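Local coordinates for packaging protein UL32 (Human herpesvirus 8 type M, PDB 6XF9) that forms a pentameric, zinc-binding ring required for herpesviral packaging and may direct new capsids to the nuclear compartments where viral DNA is cleaved and packaged, at the interface of chains A and B. Numbering follows the deposited sequence. Chains: chain A/B, Packaging protein UL32.

The three contacts lie along one junction between neighbouring subunits of the pentamer, where unlike surfaces of the same protein meet. Contact 1 is central: its C-alpha centre lies about 8 Å from that of contact 2 and about 11 Å from that of contact 3, whereas contacts 2 and 3 are about 18 Å apart. A:Ser49 belongs to both contact 1 and contact 2. On chain B, helix 459-465 supplies contacts 1 and 3, and B:Tyr466, directly after it, serves contact 2. The C-terminal end of one subunit thus runs through the whole series, a head-to-tail arrangement suited to closing a ring.

Contact 1: the interface of chains A and B. Residues chain A 48-49, 149-150, 153; chain B 461, 464-465.
The ring of A:Phe153 meets B:Gln461 face on, with the methylene CG of the glutamine above the plane and offset toward the rim, 3.9 Å from the ring centroid. The two side chains slide past each other in opposite directions, and the amide of B:Gln461 is inclined 31° to the ring. With CG anti to the backbone N (chi1 -180°), A:Phe153 extends toward chain B, where the glutamine meets its ring. B:Gln461 runs extended beyond CG, carrying its amide along the phenyl face toward A:Asn150. There the two amides stand nearly perpendicular, and B:Gln461 OE1 is modelled 2.7 Å from A:Asn150 OD1. Two carbonyl oxygens cannot bond, so the assignment of O and N in at least one amide is doubtful; exchanging them in one would allow a hydrogen bond. B:Leu465 approaches the same ring differently: its CD2 methyl lies in plane at the edge, 3.8 Å from A:Phe153 CE1. That methyl also touches A:Pro48 CB at 3.7 Å, bridging the pyrrolidine and the phenyl ring. The other branch, CD1, points to the hydroxyl of A:Ser49. Near the tip of the phenyl ring, B:His464 crosses at about a right angle, using its CB against A:Phe153 CZ at 3.9 Å. The patch is thus a largely apolar subunit contact with an amide pair at one margin. It joins helix 145-164 and the loop at A:Pro48 and A:Ser49 to the C-terminal helix 459-465 of chain B.

Contact 2: the interface of chains A and B. Residues chain A 49-50; chain B 328, 330, 361, 364, 466.
A:Ser49 CB rests against the aliphatic CG of B:Gln361 at 3.9 Å, forming the small apolar centre of this contact. The CG2 methyl of B:Val330 lies against A:Ser49 O instead. B:Gln361 bends at chi2 (79°), turning its amide back over the serine backbone. Its NE2 donates to A:Ser49 O at 2.8 Å in a bent bond (131° at H); the acceptor lies close to the glutamine's amide plane, but the donor is tilted 31° from the serine carbonyl plane. At the end of the serine side chain, OG and the phenol OH of B:Tyr466 meet tip to tip in a 2.6 Å hydrogen bond. The same phenol oxygen bonds B:His364 ND1 at 2.7 Å, in the plane of both rings and at the edge of each. This second-shell histidine probably orients the phenol, although the hydrogen direction in this chain of bonds is not settled. At the outer rim, B:Lys328 bends at chi3 and its terminal amino nitrogen NZ reaches A:Ser50 O at 2.8 Å, almost in line with the carbonyl bond. Two consecutive backbone carbonyls are thus held by side chains of chain B. The chain A loop at A:Ser49 and A:Ser50, just before the zinc ligand A:Cys52, docks against helices 329-338 and 360-369 and the C-terminal tail.

Contact 3: the interface of chains A and B. Residues chain A 175-176; chain B 439, 442, 458, 460.
A:Thr175 and A:Ser176 form a loop with helix-like backbone angles at the threonine, pressed against helix 435-451 and the start of helix 459-465 of chain B in an apolar subunit contact of the pentameric ring. The CG2 methyl of A:Thr175, set anti to its backbone N, is the common point of the contact. It meets B:Ser460 CB at 3.5 Å and the branch methyl CG2 of B:Ile442 at 3.6 Å, the threonine and isoleucine side chains crossing at about a right angle. CE1 of the B:His458 imidazole also touches A:Thr175 CG2, at 3.6 Å. On the threonine's other branch, the hydroxyl OG1 makes a tight, non-bonding approach to the CD2 methyl of B:Leu439, too close in the model to carry weight. A:Ser176 sits over one face of the B:His458 ring, with its CA above the rim. No hydrogen bond crosses this patch, and its fit appears to rest on shape and packing. It may be ordered partly from within chain B: B:His458 ND1 is paired with both the backbone N and the hydroxyl of B:Ser460, which would restrain the imidazole at the start of the helix. The B:Ser460 amide N donates to B:His458 ND1 from 3.1 Å with 157° at H, but is tilted 30° from the ring plane. The hydroxyl uses the position between backbone N and carbonyl carbon (chi1 61°), bringing B:Ser460 OG to 2.6 Å from B:His458 ND1.

Contact 1: the interface of chains A and B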
# COMPACT_ATOMS: atom_id res chain seq x y z
N PRO A 48 -30.66 6.03 -11.67
CA PRO A 48 -31.26 5.50 -10.43
C PRO A 48 -32.49 6.26 -9.95
O PRO A 48 -33.34 5.66 -9.27
CB PRO A 48 -30.12 5.61 -9.40
CG PRO A 48 -28.87 5.52 -10.23
CD PRO A 48 -29.20 6.26 -11.51
N SER A 49 -32.64 7.53 -10.29
CA SER A 49 -33.78 8.30 -9.80
C SER A 49 -34.84 8.49 -10.85
O SER A 49 -35.76 9.30 -10.65
CB SER A 49 -33.36 9.67 -9.28
OG SER A 49 -32.73 9.56 -8.03
N SER A 149 -32.34 0.03 -1.96
CA SER A 149 -32.04 1.07 -2.95
C SER A 149 -30.54 1.15 -3.24
O SER A 149 -30.14 1.48 -4.35
CB SER A 149 -32.58 2.43 -2.49
OG SER A 149 -31.68 3.09 -1.62
N ASN A 150 -29.70 0.85 -2.26
CA ASN A 150 -28.27 0.81 -2.53
C ASN A 150 -27.94 -0.27 -3.56
O ASN A 150 -27.20 -0.02 -4.52
CB ASN A 150 -27.50 0.62 -1.24
CG ASN A 150 -27.69 1.81 -0.29
OD1 ASN A 150 -27.72 2.98 -0.72
ND2 ASN A 150 -27.83 1.52 1.00
N PHE A 153 -29.22 0.76 -6.99
CA PHE A 153 -28.29 1.73 -7.55
C PHE A 153 -27.15 1.03 -8.29
O PHE A 153 -26.92 1.29 -9.47
CB PHE A 153 -27.75 2.59 -6.41
CG PHE A 153 -26.79 3.64 -6.83
CD1 PHE A 153 -27.25 4.86 -7.31
CD2 PHE A 153 -25.43 3.42 -6.73
CE1 PHE A 153 -26.35 5.85 -7.70
CE2 PHE A 153 -24.54 4.38 -7.11
CZ PHE A 153 -25.00 5.60 -7.60
N GLN B 461 -23.77 7.11 -3.04
CA GLN B 461 -24.92 7.22 -3.91
C GLN B 461 -25.47 8.64 -3.90
O GLN B 461 -25.87 9.17 -4.94
CB GLN B 461 -26.00 6.22 -3.49
CG GLN B 461 -27.37 6.51 -4.12
CD GLN B 461 -28.48 5.59 -3.60
OE1 GLN B 461 -28.25 4.81 -2.66
NE2 GLN B 461 -29.67 5.65 -4.23
N HIS B 464 -23.26 10.96 -5.99
CA HIS B 464 -23.48 10.67 -7.41
C HIS B 464 -24.79 11.28 -7.88
O HIS B 464 -24.85 11.92 -8.93
CB HIS B 464 -23.50 9.16 -7.67
CG HIS B 464 -22.14 8.54 -7.86
ND1 HIS B 464 -21.37 8.74 -8.99
CD2 HIS B 464 -21.43 7.68 -7.07
CE1 HIS B 464 -20.24 8.05 -8.88
NE2 HIS B 464 -20.26 7.40 -7.73
N LEU B 465 -25.86 11.11 -7.08
CA LEU B 465 -27.21 11.39 -7.57
C LEU B 465 -27.55 12.87 -7.56
O LEU B 465 -28.19 13.35 -8.50
CB LEU B 465 -28.27 10.65 -6.76
CG LEU B 465 -28.47 9.15 -6.94
CD1 LEU B 465 -29.71 8.75 -6.14
CD2 LEU B 465 -28.62 8.80 -8.41

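Contact 2: the interface of chains A and B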
# COMPACT_ATOMS: atom_id res chain seq x y z
N SER A 49 -32.64 7.53 -10.29
CA SER A 49 -33.78 8.30 -9.80
C SER A 49 -34.84 8.49 -10.85
O SER A 49 -35.76 9.30 -10.65
CB SER A 49 -33.36 9.67 -9.28
OG SER A 49 -32.73 9.56 -8.03
N SER A 50 -34.77 7.74 -11.97
CA SER A 50 -35.86 7.77 -12.91
C SER A 50 -37.01 6.93 -12.36
O SER A 50 -36.78 5.98 -11.61
CB SER A 50 -35.44 7.21 -14.26
OG SER A 50 -34.69 8.15 -15.02
N LYS B 328 -39.81 1.78 -5.53
CA LYS B 328 -38.68 2.64 -5.13
C LYS B 328 -39.14 3.98 -4.58
O LYS B 328 -40.21 4.50 -4.93
CB LYS B 328 -37.74 2.85 -6.32
CG LYS B 328 -38.30 3.78 -7.41
CD LYS B 328 -37.59 3.60 -8.76
CE LYS B 328 -36.25 4.33 -8.83
NZ LYS B 328 -35.50 4.07 -10.10
N VAL B 330 -38.58 7.09 -5.08
CA VAL B 330 -39.06 8.23 -5.88
C VAL B 330 -40.44 7.94 -6.46
O VAL B 330 -41.29 8.84 -6.55
CB VAL B 330 -38.05 8.65 -6.98
CG1 VAL B 330 -36.80 9.31 -6.35
CG2 VAL B 330 -37.68 7.48 -7.91
N GLN B 361 -37.38 13.79 -6.67
CA GLN B 361 -35.97 13.81 -6.29
C GLN B 361 -35.72 14.75 -5.12
O GLN B 361 -34.93 14.41 -4.23
CB GLN B 361 -35.11 14.19 -7.48
CG GLN B 361 -34.99 13.10 -8.52
CD GLN B 361 -36.21 13.04 -9.40
OE1 GLN B 361 -37.03 13.96 -9.39
NE2 GLN B 361 -36.33 11.97 -10.20
N HIS B 364 -37.11 12.96 -2.07
CA HIS B 364 -36.22 11.83 -1.81
C HIS B 364 -34.92 12.29 -1.17
O HIS B 364 -34.51 11.76 -0.14
CB HIS B 364 -35.92 11.11 -3.12
CG HIS B 364 -35.01 9.94 -2.97
ND1 HIS B 364 -34.10 9.57 -3.95
CD2 HIS B 364 -34.86 9.04 -1.97
CE1 HIS B 364 -33.42 8.51 -3.54
NE2 HIS B 364 -33.87 8.17 -2.35
N TYR B 466 -27.24 13.59 -6.49
CA TYR B 466 -27.92 14.85 -6.21
C TYR B 466 -26.96 16.01 -5.92
O TYR B 466 -25.77 15.82 -5.61
CB TYR B 466 -28.90 14.69 -5.04
CG TYR B 466 -30.02 13.71 -5.30
CD1 TYR B 466 -30.71 13.72 -6.50
CD2 TYR B 466 -30.40 12.81 -4.33
CE1 TYR B 466 -31.74 12.85 -6.73
CE2 TYR B 466 -31.41 11.93 -4.55
CZ TYR B 466 -32.09 11.94 -5.75
OH TYR B 466 -33.12 11.05 -5.98

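Contact 3: the interface of chains A and B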
# COMPACT_ATOMS: atom_id res chain seq x y z
N THR A 175 -16.42 1.80 -2.53
CA THR A 175 -17.04 2.67 -1.54
C THR A 175 -18.41 2.16 -1.13
O THR A 175 -18.77 2.20 0.06
CB THR A 175 -17.16 4.10 -2.09
OG1 THR A 175 -15.86 4.63 -2.34
CG2 THR A 175 -17.89 5.00 -1.11
N SER A 176 -19.20 1.69 -2.10
CA SER A 176 -20.64 1.46 -1.97
C SER A 176 -21.03 0.10 -1.40
O SER A 176 -22.21 -0.08 -1.07
CB SER A 176 -21.32 1.67 -3.31
OG SER A 176 -22.72 1.77 -3.12
N LEU B 439 -13.16 9.98 -0.78
CA LEU B 439 -13.61 8.69 -0.30
C LEU B 439 -13.34 8.53 1.19
O LEU B 439 -14.07 7.79 1.86
CB LEU B 439 -12.91 7.57 -1.07
CG LEU B 439 -13.08 7.59 -2.58
CD1 LEU B 439 -12.27 6.50 -3.24
CD2 LEU B 439 -14.54 7.46 -2.96
N ILE B 442 -16.31 10.23 2.83
CA ILE B 442 -17.49 9.39 2.68
C ILE B 442 -17.46 8.21 3.65
O ILE B 442 -18.47 7.88 4.27
CB ILE B 442 -17.64 8.91 1.23
CG1 ILE B 442 -18.16 10.06 0.38
CG2 ILE B 442 -18.57 7.72 1.17
CD1 ILE B 442 -18.07 9.80 -1.12
N HIS B 458 -26.65 5.56 1.11
CA HIS B 458 -25.21 5.63 1.25
C HIS B 458 -24.71 6.96 0.71
O HIS B 458 -25.14 7.38 -0.38
CB HIS B 458 -24.53 4.47 0.53
CG HIS B 458 -23.10 4.32 0.92
ND1 HIS B 458 -22.08 4.99 0.28
CD2 HIS B 458 -22.52 3.62 1.92
CE1 HIS B 458 -20.93 4.70 0.86
NE2 HIS B 458 -21.17 3.86 1.86
N SER B 460 -22.17 7.87 -0.84
CA SER B 460 -21.60 7.83 -2.19
C SER B 460 -22.70 7.88 -3.25
O SER B 460 -22.59 8.60 -4.25
CB SER B 460 -20.77 6.58 -2.40
OG SER B 460 -21.56 5.42 -2.24